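PDB 5GT5: pectate lyase from Paenibacillus sp. 0602, which cleaves polygalacturonate and partly methylated pectins internally by beta-elimination, leaving unsaturated oligogalacturonides, probably with calcium as cofactor. Local coordinates for residues D57-G61 with W62-P66; S199-W203 with V204-I208; E210-A213 with N214-S217; P347-N350 with N351-D354; S437-N440 with W441-S445. The protein carries 1 engineered substitution. All coordinates share one frame; numbering follows the deposited sequence.

Contact 1: D57-G61 with W62-P66; sequences DLNLG and WNEIP
Glu64 turns its carboxylate back onto Gly61, so that Glu64 OE2 accepts the N-H of Gly61 at 2.8 Å from Gly61 N, with 156° at the hydrogen. The oxygen uses its anti lone pair, the one turned from OE1. The same oxygen also bonds to His114 ND1. Gly61 answers through its carbonyl: Gly61 O takes Glu64 N at 3.0 Å and Ile65 N at 3.2 Å. The second N-H arrives almost along the C=O axis, the first from well above the carbonyl plane. Ile65 CG2 packs on the same carbonyl, 3.2 Å from Gly61 O. Glu64 CG stands between its own backbone N and carbonyl carbon (chi1 61°), and the extended chain beyond it carries the carboxylate over to Asn59, where Asn59 CB is 3.4 Å from Glu64 OE2. A water bridges the backbone, donating to Asn59 O at 2.7 Å and to Glu64 O at 3.2 Å. Farther out, Leu60 and Ile65 pack on Phe74 and on Ala36 of helix 36-43. The turn follows strand 58-59, which pairs in parallel with strand 111-113 in the beta-helix typical of polysaccharide lyase family 1. With a backbone N-H and an imidazole nitrogen both at OE2, the carboxylate is likely to stay ionised and may favour a protonated His114.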
loop_
_atom_site.group_PDB
_atom_site.type_symbol
_atom_site.label_atom_id
_atom_site.label_comp_id
_atom_site.label_asym_id
_atom_site.label_seq_id
_atom_site.Cartn_x
_atom_site.Cartn_y
_atom_site.Cartn_z
ATOM N N ASP A 57 5.966 -29.854 10.633
ATOM C CA ASP A 57 4.912 -30.054 9.649
ATOM C C ASP A 57 3.540 -29.943 10.306
ATOM O O ASP A 57 3.352 -30.381 11.455
ATOM C CB ASP A 57 4.997 -31.435 8.972
ATOM C CG ASP A 57 6.270 -31.649 8.166
ATOM O OD1 ASP A 57 7.023 -30.688 7.923
ATOM O OD2 ASP A 57 6.526 -32.826 7.778
ATOM N N LEU A 58 2.592 -29.374 9.571
ATOM C CA LEU A 58 1.221 -29.239 10.053
ATOM C C LEU A 58 0.231 -29.943 9.151
ATOM O O LEU A 58 0.216 -29.741 7.911
ATOM C CB LEU A 58 0.819 -27.765 10.194
ATOM C CG LEU A 58 1.608 -26.911 11.197
ATOM C CD1 LEU A 58 1.110 -25.486 11.136
ATOM C CD2 LEU A 58 1.442 -27.482 12.610
ATOM N N ASN A 59 -0.597 -30.791 9.753
ATOM C CA ASN A 59 -1.649 -31.515 9.045
ATOM C C ASN A 59 -2.954 -30.850 9.384
ATOM O O ASN A 59 -3.494 -31.019 10.491
ATOM C CB ASN A 59 -1.622 -32.971 9.508
ATOM C CG ASN A 59 -0.353 -33.639 9.102
ATOM O OD1 ASN A 59 -0.036 -33.662 7.926
ATOM N ND2 ASN A 59 0.425 -34.113 10.069
ATOM N N LEU A 60 -3.447 -30.043 8.449
ATOM C CA LEU A 60 -4.449 -29.035 8.772
ATOM C C LEU A 60 -5.843 -29.306 8.188
ATOM O O LEU A 60 -6.681 -28.412 8.091
ATOM C CB LEU A 60 -3.931 -27.643 8.347
ATOM C CG LEU A 60 -2.619 -27.208 8.987
ATOM C CD1 LEU A 60 -2.178 -25.865 8.417
ATOM C CD2 LEU A 60 -2.771 -27.130 10.521
ATOM N N GLY A 61 -6.104 -30.553 7.801
ATOM C CA GLY A 61 -7.430 -30.886 7.292
ATOM C C GLY A 61 -8.526 -30.767 8.335
ATOM O O GLY A 61 -8.291 -31.021 9.524
ATOM N N TRP A 62 -9.722 -30.400 7.888
ATOM C CA TRP A 62 -10.830 -30.087 8.801
ATOM C C TRP A 62 -11.192 -31.251 9.730
ATOM O O TRP A 62 -11.566 -31.011 10.876
ATOM C CB TRP A 62 -12.035 -29.648 7.989
ATOM C CG TRP A 62 -13.173 -29.163 8.790
ATOM C CD1 TRP A 62 -14.342 -29.822 9.015
ATOM C CD2 TRP A 62 -13.274 -27.908 9.461
ATOM N NE1 TRP A 62 -15.180 -29.038 9.781
ATOM C CE2 TRP A 62 -14.535 -27.859 10.071
ATOM C CE3 TRP A 62 -12.411 -26.807 9.610
ATOM C CZ2 TRP A 62 -14.961 -26.762 10.824
ATOM C CZ3 TRP A 62 -12.838 -25.724 10.341
ATOM C CH2 TRP A 62 -14.103 -25.706 10.940
ATOM N N ASN A 63 -11.063 -32.495 9.255
ATOM C CA ASN A 63 -11.366 -33.670 10.090
ATOM C C ASN A 63 -10.232 -34.187 10.969
ATOM O O ASN A 63 -10.457 -35.074 11.800
ATOM C CB ASN A 63 -11.857 -34.833 9.216
ATOM C CG ASN A 63 -13.056 -34.469 8.393
ATOM O OD1 ASN A 63 -13.909 -33.685 8.826
ATOM N ND2 ASN A 63 -13.147 -35.039 7.192
ATOM N N GLU A 64 -9.017 -33.679 10.809
ATOM C CA GLU A 64 -7.904 -34.163 11.600
ATOM C C GLU A 64 -7.424 -33.194 12.659
ATOM O O GLU A 64 -6.642 -33.568 13.539
ATOM C CB GLU A 64 -6.725 -34.584 10.710
ATOM C CG GLU A 64 -6.172 -33.437 9.857
ATOM C CD GLU A 64 -5.062 -33.857 8.919
ATOM O OE1 GLU A 64 -4.545 -35.002 9.021
ATOM O OE2 GLU A 64 -4.702 -32.996 8.051
ATOM N N ILE A 65 -7.819 -31.938 12.540
ATOM C CA ILE A 65 -7.377 -30.931 13.500
ATOM C C ILE A 65 -8.157 -31.030 14.800
ATOM O O ILE A 65 -9.255 -31.589 14.828
ATOM C CB ILE A 65 -7.452 -29.497 12.912
ATOM C CG1 ILE A 65 -8.899 -29.120 12.586
ATOM C CG2 ILE A 65 -6.526 -29.423 11.698
ATOM C CD1 ILE A 65 -9.112 -27.714 11.936
ATOM N N PRO A 66 -7.587 -30.488 15.890
ATOM C CA PRO A 66 -8.348 -30.518 17.143
ATOM C C PRO A 66 -9.645 -29.738 17.034
ATOM O O PRO A 66 -9.719 -28.765 16.264
ATOM C CB PRO A 66 -7.396 -29.852 18.150
ATOM C CG PRO A 66 -6.056 -30.045 17.600
ATOM C CD PRO A 66 -6.206 -30.022 16.087
HETATM O O HOH W 1 -3.830 -32.195 12.870
#

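Contact 2: S199-W203 with V204-I208; sequences SPNSW and VTRQI
The guanidinium of Arg206 lies between Asn201 and Trp203, one on each of its faces. Asn201 ND2 sits over one face near the rim, the amide plane tilted only 29° from that of the guanidinium. Trp203 meets the opposite face with CE3, 3.9 Å from Arg206 NH1, and its ring stands nearly perpendicular, at 88°. A bend at chi3 (-87°) folds the arginine back over the start of its own helix, where Arg206 NE donates to Asn201 O at 2.9 Å; NH2 adds a weak bond to the same oxygen. NE reaches that carbonyl from above its plane. At the helix start itself, Ser202 OG accepts from Thr205 N at 3.1 Å and also bonds to Asp196. Thr205 OG1 lies between two oxygens, 2.9 Å from Ser202 OG and 3.0 Å from Ser199 O, while its methyl CG2 rests 3.2 Å from Pro200 O. The Trp203 indole is also held by a bond from NE1 to Trp136 O and by stacking with His83. This is a serine N-cap: a type I turn from Ser199 to Ser202 leads into helix 203-212, and the Ser202 hydroxyl takes up an N-H of its first turn.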
loop_
_atom_site.group_PDB
_atom_site.type_symbol
_atom_site.label_atom_id
_atom_site.label_comp_id
_atom_site.label_asym_id
_atom_site.label_seq_id
_atom_site.Cartn_x
_atom_site.Cartn_y
_atom_site.Cartn_z
ATOM N N SER A 199 6.725 -41.528 -8.421
ATOM C CA SER A 199 7.265 -42.635 -7.648
ATOM C C SER A 199 6.119 -43.522 -7.145
ATOM O O SER A 199 4.958 -43.092 -7.093
ATOM C CB SER A 199 8.098 -42.087 -6.491
ATOM O OG SER A 199 7.295 -41.362 -5.595
ATOM N N PRO A 200 6.423 -44.777 -6.781
ATOM C CA PRO A 200 5.361 -45.756 -6.475
ATOM C C PRO A 200 4.461 -45.419 -5.306
ATOM O O PRO A 200 3.366 -45.961 -5.242
ATOM C CB PRO A 200 6.150 -47.054 -6.196
ATOM C CG PRO A 200 7.411 -46.862 -6.942
ATOM C CD PRO A 200 7.753 -45.410 -6.848
ATOM N N ASN A 201 4.889 -44.538 -4.402
ATOM C CA ASN A 201 3.985 -44.039 -3.361
ATOM C C ASN A 201 3.762 -42.542 -3.454
ATOM O O ASN A 201 3.415 -41.888 -2.468
ATOM C CB ASN A 201 4.460 -44.380 -1.940
ATOM C CG ASN A 201 3.312 -44.402 -0.944
ATOM O OD1 ASN A 201 2.188 -44.859 -1.262
ATOM N ND2 ASN A 201 3.580 -43.925 0.280
ATOM N N SER A 202 3.914 -41.984 -4.648
ATOM C CA SER A 202 3.651 -40.553 -4.779
ATOM C C SER A 202 2.186 -40.230 -4.520
ATOM O O SER A 202 1.290 -41.084 -4.586
ATOM C CB SER A 202 4.073 -40.034 -6.158
ATOM O OG SER A 202 3.101 -40.379 -7.150
ATOM N N TRP A 203 1.937 -38.958 -4.253
ATOM C CA TRP A 203 0.573 -38.506 -3.995
ATOM C C TRP A 203 -0.399 -38.823 -5.127
ATOM O O TRP A 203 -1.542 -39.272 -4.905
ATOM C CB TRP A 203 0.596 -36.996 -3.736
ATOM C CG TRP A 203 -0.730 -36.417 -3.296
ATOM C CD1 TRP A 203 -1.560 -35.609 -4.031
ATOM C CD2 TRP A 203 -1.367 -36.591 -2.020
ATOM N NE1 TRP A 203 -2.668 -35.274 -3.291
ATOM C CE2 TRP A 203 -2.587 -35.881 -2.062
ATOM C CE3 TRP A 203 -1.039 -37.317 -0.870
ATOM C CZ2 TRP A 203 -3.471 -35.832 -0.978
ATOM C CZ3 TRP A 203 -1.914 -37.274 0.208
ATOM C CH2 TRP A 203 -3.115 -36.533 0.152
ATOM N N VAL A 204 0.061 -38.575 -6.352
ATOM C CA VAL A 204 -0.738 -38.891 -7.524
ATOM C C VAL A 204 -0.894 -40.416 -7.700
ATOM O O VAL A 204 -1.980 -40.891 -8.010
ATOM C CB VAL A 204 -0.168 -38.246 -8.787
ATOM C CG1 VAL A 204 -0.882 -38.787 -10.035
ATOM C CG2 VAL A 204 -0.323 -36.742 -8.718
ATOM N N THR A 205 0.163 -41.178 -7.457
ATOM C CA THR A 205 0.047 -42.630 -7.590
ATOM C C THR A 205 -0.950 -43.219 -6.586
ATOM O O THR A 205 -1.739 -44.105 -6.938
ATOM C CB THR A 205 1.414 -43.270 -7.418
ATOM O OG1 THR A 205 2.262 -42.812 -8.475
ATOM C CG2 THR A 205 1.313 -44.822 -7.463
ATOM N N ARG A 206 -0.942 -42.699 -5.357
ATOM C CA ARG A 206 -1.931 -43.130 -4.379
ATOM C C ARG A 206 -3.351 -42.845 -4.836
ATOM O O ARG A 206 -4.239 -43.679 -4.688
ATOM C CB ARG A 206 -1.685 -42.517 -3.011
ATOM C CG ARG A 206 -0.653 -43.293 -2.211
ATOM C CD ARG A 206 -0.280 -42.577 -0.914
ATOM N NE ARG A 206 0.793 -41.647 -1.190
ATOM C CZ ARG A 206 1.171 -40.666 -0.371
ATOM N NH1 ARG A 206 0.548 -40.494 0.796
ATOM N NH2 ARG A 206 2.169 -39.854 -0.730
ATOM N N GLN A 207 -3.568 -41.684 -5.458
ATOM C CA GLN A 207 -4.897 -41.403 -5.987
ATOM C C GLN A 207 -5.274 -42.392 -7.101
ATOM O O GLN A 207 -6.393 -42.908 -7.142
ATOM C CB GLN A 207 -4.917 -39.965 -6.542
ATOM C CG GLN A 207 -6.174 -39.581 -7.357
ATOM C CD GLN A 207 -7.376 -39.448 -6.469
ATOM O OE1 GLN A 207 -7.702 -38.346 -6.030
ATOM N NE2 GLN A 207 -8.029 -40.577 -6.154
ATOM N N ILE A 208 -4.355 -42.622 -8.030
ATOM C CA ILE A 208 -4.665 -43.499 -9.160
ATOM C C ILE A 208 -4.867 -44.956 -8.693
ATOM O O ILE A 208 -5.786 -45.632 -9.164
ATOM C CB ILE A 208 -3.631 -43.386 -10.284
ATOM C CG1 ILE A 208 -4.021 -42.281 -11.281
ATOM C CG2 ILE A 208 -3.615 -44.644 -11.139
ATOM C CD1 ILE A 208 -4.113 -40.886 -10.701
#

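Contact 3: E210-A213 with N214-S217; sequences EMEA and NKAS
Asn214 folds its side chain back onto the last turn of helix 203-212 and meets Glu210 there. Asn214 ND2 donates to Glu210 O at 2.9 Å with 162° at the hydrogen, and the bond runs in the plane of the carbonyl and close to that of the amide. CG placed anti to the carbonyl carbon (chi1 -59°) brings ND2 to this oxygen, while Asn214 N bonds to Met211 O at 3.0 Å from above the carbonyl plane. These two bonds make the tight part, backed by Met211, which is buried against Trp138, Tyr218 and Tyr221. With an alanine here, Glu210 O would probably lose its side-chain donor and the helix end be less firmly tied to the loop. The outer, solvent side is looser: Glu210, Glu212 and Lys215 are partly exposed, Ala213 exposed. Glu210 OE2 passes 3.4 Å from Asn214 ND2 at an angle too poor for a bond. Lys215 runs alongside Glu212, pointing the same way, and turns at chi4 (71°) so that NZ meets Glu212 O at 3.2 Å, on a lone pair, and Glu212 OE2 at 3.3 Å, a weak hydrogen bond within a salt bridge. Glu212 OE1 turns instead to Tyr221 and Arg225 of the next helix. Side chains taking up the last carbonyls are typical of a helix C-terminus, here followed by the 3-10 segment 215-217 that leads toward helix 219-225.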
loop_
_atom_site.group_PDB
_atom_site.type_symbol
_atom_site.label_atom_id
_atom_site.label_comp_id
_atom_site.label_asym_id
_atom_site.label_seq_id
_atom_site.Cartn_x
_atom_site.Cartn_y
_atom_site.Cartn_z
ATOM N N GLU A 210 -6.139 -46.061 -5.940
ATOM C CA GLU A 210 -7.484 -46.187 -5.381
ATOM C C GLU A 210 -8.500 -46.407 -6.497
ATOM O O GLU A 210 -9.389 -47.270 -6.393
ATOM C CB GLU A 210 -7.830 -44.950 -4.538
ATOM C CG GLU A 210 -9.236 -44.932 -3.909
ATOM C CD GLU A 210 -9.426 -45.987 -2.829
ATOM O OE1 GLU A 210 -8.436 -46.332 -2.128
ATOM O OE2 GLU A 210 -10.573 -46.478 -2.690
ATOM N N MET A 211 -8.375 -45.648 -7.577
ATOM C CA MET A 211 -9.349 -45.751 -8.658
ATOM C C MET A 211 -9.171 -47.029 -9.452
ATOM O O MET A 211 -10.161 -47.603 -9.909
ATOM C CB MET A 211 -9.265 -44.509 -9.558
ATOM C CG MET A 211 -9.588 -43.227 -8.769
ATOM S SD MET A 211 -9.766 -41.778 -9.807
ATOM C CE MET A 211 -8.107 -41.598 -10.415
ATOM N N GLU A 212 -7.928 -47.461 -9.634
ATOM C CA GLU A 212 -7.642 -48.681 -10.383
ATOM C C GLU A 212 -8.309 -49.882 -9.727
ATOM O O GLU A 212 -8.734 -50.801 -10.423
ATOM C CB GLU A 212 -6.127 -48.864 -10.549
ATOM C CG GLU A 212 -5.715 -50.081 -11.373
ATOM C CD GLU A 212 -6.055 -49.981 -12.840
ATOM O OE1 GLU A 212 -6.407 -48.888 -13.333
ATOM O OE2 GLU A 212 -5.944 -51.020 -13.532
ATOM N N ALA A 213 -8.425 -49.846 -8.409
ATOM C CA ALA A 213 -9.037 -50.922 -7.630
ATOM C C ALA A 213 -10.558 -50.865 -7.619
ATOM O O ALA A 213 -11.218 -51.801 -7.153
ATOM C CB ALA A 213 -8.504 -50.887 -6.195
ATOM N N ASN A 214 -11.124 -49.765 -8.105
ATOM C CA ASN A 214 -12.548 -49.531 -7.981
ATOM C C ASN A 214 -13.035 -48.754 -9.199
ATOM O O ASN A 214 -13.697 -47.726 -9.058
ATOM C CB ASN A 214 -12.846 -48.714 -6.702
ATOM C CG ASN A 214 -12.376 -49.407 -5.413
ATOM O OD1 ASN A 214 -13.053 -50.307 -4.902
ATOM N ND2 ASN A 214 -11.241 -48.947 -4.855
ATOM N N LYS A 215 -12.700 -49.238 -10.391
ATOM C CA LYS A 215 -12.868 -48.418 -11.599
ATOM C C LYS A 215 -14.283 -47.912 -11.880
ATOM O O LYS A 215 -14.461 -46.782 -12.356
ATOM C CB LYS A 215 -12.348 -49.132 -12.852
ATOM C CG LYS A 215 -10.843 -49.185 -12.966
ATOM C CD LYS A 215 -10.446 -49.826 -14.293
ATOM C CE LYS A 215 -9.130 -50.556 -14.199
ATOM N NZ LYS A 215 -9.193 -51.794 -13.408
ATOM N N ALA A 216 -15.295 -48.725 -11.589
ATOM C CA ALA A 216 -16.671 -48.344 -11.872
ATOM C C ALA A 216 -17.104 -47.109 -11.109
ATOM O O ALA A 216 -18.029 -46.405 -11.524
ATOM C CB ALA A 216 -17.618 -49.503 -11.543
ATOM N N SER A 217 -16.422 -46.817 -10.009
ATOM C CA SER A 217 -16.806 -45.686 -9.181
ATOM C C SER A 217 -16.266 -44.371 -9.701
ATOM O O SER A 217 -16.564 -43.313 -9.145
ATOM C CB SER A 217 -16.303 -45.889 -7.765
ATOM O OG SER A 217 -16.885 -47.029 -7.170
#

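Contact 4: P347-N350 with N351-D354; sequences PVRN and NQTD
Arg349 and Gln352 are joined by one direct hydrogen bond, Arg349 NE to Gln352 OE1 at 2.8 Å and nearly straight (170°). The oxygen lies at the guanidinium edge, in its plane, and offers a lone pair in its own amide plane, although the two flat groups stand 76° apart. A bend at chi3 (77°) swings the guanidinium over to the glutamine. A water-mediated link runs beside it: one water accepts from Arg349 NH2 at 2.8 Å and donates to Asn351 O, also at 2.8 Å. The third kind is an Asx motif within the loop, where Asn351 OD1 takes Asp354 N at 3.0 Å, in the carbonyl plane, and Thr353 N weakly. Around these, Asn351 ND2 bonds to Thr361 OG1, Asn350 ND2 to Ala394 O, and Tyr346 holds Arg349 in a cation-pi contact. Gln352 lies about 7 Å from Arg276, the likely active-site arginine, measured between side chains. A leucine replacing Arg349 would probably leave Gln352 OE1 without its N-H and the bridging water without its donor, freeing the glutamine amide to turn. The positive charge of Arg349 is met here by neutral acceptors and an aromatic ring, while Asn351 N is buried with no partner in the model.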
loop_
_atom_site.group_PDB
_atom_site.type_symbol
_atom_site.label_atom_id
_atom_site.label_comp_id
_atom_site.label_asym_id
_atom_site.label_seq_id
_atom_site.Cartn_x
_atom_site.Cartn_y
_atom_site.Cartn_z
ATOM N N PRO A 347 5.157 -20.455 -25.265
ATOM C CA PRO A 347 5.691 -19.753 -24.087
ATOM C C PRO A 347 5.168 -18.339 -23.858
ATOM O O PRO A 347 5.316 -17.833 -22.743
ATOM C CB PRO A 347 7.199 -19.699 -24.371
ATOM C CG PRO A 347 7.291 -19.782 -25.908
ATOM C CD PRO A 347 6.182 -20.725 -26.296
ATOM N N VAL A 348 4.619 -17.714 -24.890
ATOM C CA VAL A 348 4.292 -16.297 -24.840
ATOM C C VAL A 348 2.927 -16.117 -25.489
ATOM O O VAL A 348 2.797 -16.206 -26.717
ATOM C CB VAL A 348 5.361 -15.441 -25.604
ATOM C CG1 VAL A 348 5.054 -13.940 -25.430
ATOM C CG2 VAL A 348 6.776 -15.723 -25.100
ATOM N N ARG A 349 1.901 -15.849 -24.689
ATOM C CA ARG A 349 0.539 -15.714 -25.218
ATOM C C ARG A 349 -0.042 -14.375 -24.839
ATOM O O ARG A 349 0.241 -13.831 -23.760
ATOM C CB ARG A 349 -0.367 -16.844 -24.710
ATOM C CG ARG A 349 0.035 -18.205 -25.231
ATOM C CD ARG A 349 -0.912 -19.281 -24.738
ATOM N NE ARG A 349 -2.145 -19.239 -25.486
ATOM C CZ ARG A 349 -2.326 -19.845 -26.662
ATOM N NH1 ARG A 349 -1.357 -20.580 -27.199
ATOM N NH2 ARG A 349 -3.484 -19.729 -27.295
ATOM N N ASN A 350 -0.881 -13.857 -25.726
ATOM C CA ASN A 350 -1.425 -12.514 -25.579
ATOM C C ASN A 350 -2.946 -12.403 -25.632
ATOM O O ASN A 350 -3.460 -11.305 -25.578
ATOM C CB ASN A 350 -0.757 -11.536 -26.578
ATOM C CG ASN A 350 -1.186 -11.775 -28.027
ATOM O OD1 ASN A 350 -1.875 -12.751 -28.343
ATOM N ND2 ASN A 350 -0.774 -10.876 -28.908
ATOM N N ASN A 351 -3.663 -13.519 -25.746
ATOM C CA ASN A 351 -5.120 -13.446 -25.817
ATOM C C ASN A 351 -5.685 -14.843 -25.733
ATOM O O ASN A 351 -5.419 -15.667 -26.601
ATOM C CB ASN A 351 -5.557 -12.777 -27.144
ATOM C CG ASN A 351 -7.057 -12.516 -27.201
ATOM O OD1 ASN A 351 -7.853 -13.371 -26.805
ATOM N ND2 ASN A 351 -7.443 -11.343 -27.665
ATOM N N GLN A 352 -6.439 -15.106 -24.670
ATOM C CA GLN A 352 -7.025 -16.410 -24.426
ATOM C C GLN A 352 -8.521 -16.477 -24.728
ATOM O O GLN A 352 -9.046 -17.554 -24.949
ATOM C CB GLN A 352 -6.890 -16.755 -22.947
ATOM C CG GLN A 352 -5.458 -16.831 -22.446
ATOM C CD GLN A 352 -4.701 -17.937 -23.100
ATOM O OE1 GLN A 352 -4.095 -17.728 -24.149
ATOM N NE2 GLN A 352 -4.715 -19.133 -22.490
ATOM N N THR A 353 -9.198 -15.340 -24.752
ATOM C CA THR A 353 -10.660 -15.361 -24.748
ATOM C C THR A 353 -11.245 -15.211 -26.160
ATOM O O THR A 353 -12.221 -15.866 -26.498
ATOM C CB THR A 353 -11.219 -14.278 -23.788
ATOM O OG1 THR A 353 -10.788 -14.563 -22.447
ATOM C CG2 THR A 353 -12.751 -14.256 -23.809
ATOM N N ASP A 354 -10.643 -14.368 -26.979
ATOM C CA ASP A 354 -11.120 -14.174 -28.348
ATOM C C ASP A 354 -10.074 -13.384 -29.115
ATOM O O ASP A 354 -10.042 -12.162 -29.007
ATOM C CB ASP A 354 -12.429 -13.381 -28.360
ATOM C CG ASP A 354 -12.949 -13.137 -29.791
ATOM O OD1 ASP A 354 -12.265 -13.543 -30.764
ATOM O OD2 ASP A 354 -14.039 -12.538 -29.927
HETATM O O HOH W 2 -5.891 -18.308 -27.283
#

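Contact 5: S437-N440 with W441-S445; sequences SKDN and WLKTS
Lys443 NZ is held by two side chains of the preceding turn. Asn440 OD1 accepts from it at 2.8 Å, the nitrogen standing above the plane of the amide, and Asp439 OD2 adds a long salt bridge, 3.6 Å from NZ. All three side chains point the same way, with the extended lysine lying alongside both. Lys443 CG is anti to its own carbonyl carbon (chi1 -57°), which lays the aliphatic chain over Asn440, CD being 3.6 Å from Asn440 OD1. The other end of the amide faces back: Asn440 ND2 and Asn440 N both reach Ser437 O, each at 2.9 Å and from the same face of its plane. Asp439 is steadied too, since Ser437 OG donates to the syn lone pair of Asp439 OD1 at 2.6 Å. The backbone winds in successive turns that bond three residues on, Lys438 O to Trp441 N at 3.0 Å and Asp439 O to Leu442 N at 3.1 Å, without making a regular helix. This C-terminal tail lies against the outside of the parallel beta-helix: Leu442 packs on Thr103 and Phe105 of strand 102-106, and Trp441 touches Asp165 of strand 160-165. The indole meets Trp436 and His166 edge to face. Lys438 turns from the contact to salt bridges with Glu24 and Glu53, while Asn440 O also bonds to the hydroxyl of Tyr446, the last residue.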
loop_
_atom_site.group_PDB
_atom_site.type_symbol
_atom_site.label_atom_id
_atom_site.label_comp_id
_atom_site.label_asym_id
_atom_site.label_seq_id
_atom_site.Cartn_x
_atom_site.Cartn_y
_atom_site.Cartn_z
ATOM N N SER A 437 20.845 -18.858 10.465
ATOM C CA SER A 437 20.161 -18.670 11.739
ATOM C C SER A 437 18.761 -18.130 11.471
ATOM O O SER A 437 18.559 -17.335 10.542
ATOM C CB SER A 437 20.956 -17.764 12.699
ATOM O OG SER A 437 21.222 -16.506 12.131
ATOM N N LYS A 438 17.784 -18.591 12.250
ATOM C CA LYS A 438 16.389 -18.382 11.849
ATOM C C LYS A 438 15.963 -16.917 11.847
ATOM O O LYS A 438 14.985 -16.565 11.173
ATOM C CB LYS A 438 15.429 -19.257 12.660
ATOM C CG LYS A 438 15.338 -18.888 14.128
ATOM C CD LYS A 438 14.394 -19.818 14.835
ATOM C CE LYS A 438 14.267 -19.463 16.313
ATOM N NZ LYS A 438 13.359 -20.437 17.004
ATOM N N ASP A 439 16.697 -16.050 12.548
ATOM C CA ASP A 439 16.382 -14.615 12.519
ATOM C C ASP A 439 16.494 -14.053 11.089
ATOM O O ASP A 439 15.885 -13.032 10.765
ATOM C CB ASP A 439 17.287 -13.838 13.473
ATOM C CG ASP A 439 18.734 -13.948 13.085
ATOM O OD1 ASP A 439 19.233 -15.090 13.070
ATOM O OD2 ASP A 439 19.367 -12.909 12.795
ATOM N N ASN A 440 17.260 -14.724 10.227
ATOM C CA ASN A 440 17.402 -14.245 8.876
ATOM C C ASN A 440 16.123 -14.310 8.068
ATOM O O ASN A 440 15.992 -13.588 7.075
ATOM C CB ASN A 440 18.498 -15.016 8.177
ATOM C CG ASN A 440 19.858 -14.618 8.668
ATOM O OD1 ASN A 440 20.319 -13.512 8.377
ATOM N ND2 ASN A 440 20.524 -15.524 9.405
ATOM N N TRP A 441 15.208 -15.178 8.485
ATOM C CA TRP A 441 13.916 -15.290 7.816
ATOM C C TRP A 441 13.019 -14.079 8.055
ATOM O O TRP A 441 12.076 -13.842 7.288
ATOM C CB TRP A 441 13.194 -16.591 8.196
ATOM C CG TRP A 441 13.865 -17.800 7.633
ATOM C CD1 TRP A 441 14.446 -18.815 8.339
ATOM C CD2 TRP A 441 14.076 -18.110 6.241
ATOM N NE1 TRP A 441 14.996 -19.733 7.490
ATOM C CE2 TRP A 441 14.779 -19.336 6.195
ATOM C CE3 TRP A 441 13.730 -17.477 5.028
ATOM C CZ2 TRP A 441 15.146 -19.951 4.997
ATOM C CZ3 TRP A 441 14.102 -18.085 3.829
ATOM C CH2 TRP A 441 14.812 -19.309 3.820
ATOM N N LEU A 442 13.333 -13.275 9.066
ATOM C CA LEU A 442 12.565 -12.069 9.357
ATOM C C LEU A 442 13.081 -10.841 8.624
ATOM O O LEU A 442 12.393 -9.833 8.557
ATOM C CB LEU A 442 12.600 -11.789 10.869
ATOM C CG LEU A 442 12.105 -12.900 11.793
ATOM C CD1 LEU A 442 12.038 -12.376 13.248
ATOM C CD2 LEU A 442 10.769 -13.459 11.365
ATOM N N LYS A 443 14.301 -10.913 8.117
ATOM C CA LYS A 443 14.925 -9.763 7.441
ATOM C C LYS A 443 14.477 -9.620 5.997
ATOM O O LYS A 443 14.042 -10.598 5.363
ATOM C CB LYS A 443 16.441 -9.947 7.460
ATOM C CG LYS A 443 17.046 -10.111 8.871
ATOM C CD LYS A 443 18.555 -10.367 8.737
ATOM C CE LYS A 443 19.208 -10.656 10.059
ATOM N NZ LYS A 443 20.605 -11.169 9.838
ATOM N N THR A 444 14.631 -8.422 5.457
ATOM C CA THR A 444 14.316 -8.195 4.045
ATOM C C THR A 444 15.531 -7.766 3.238
ATOM O O THR A 444 15.442 -7.632 2.015
ATOM C CB THR A 444 13.204 -7.171 3.858
ATOM O OG1 THR A 444 13.606 -5.917 4.426
ATOM C CG2 THR A 444 11.929 -7.660 4.524
ATOM N N SER A 445 16.659 -7.543 3.898
ATOM C CA SER A 445 17.907 -7.335 3.182
ATOM C C SER A 445 19.083 -7.855 3.970
ATOM O O SER A 445 18.984 -8.065 5.183
ATOM C CB SER A 445 18.087 -5.872 2.775
ATOM O OG SER A 445 18.207 -5.040 3.905
#

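Contacts 2 and 3 sit at the two ends of helix 203-212, their centres 14 Å apart, one where it starts and the other where it runs out toward helix 219-225. The nearest neighbour of contact 1 is contact 2, about 9 Å away between nearest atoms, with no touch. Contact 4 stands apart, its centre 33 to 39 Å from the others and on the opposite side of the chain's centre from contacts 1 and 5. It is also the one close to the probable active site, the Gln352 side chain about 7 Å from that of Arg276; contacts 1, 2, 3 and 5 lie away from the annotated sites. Contacts 3 and 5 are farthest apart, 48 Å between centres.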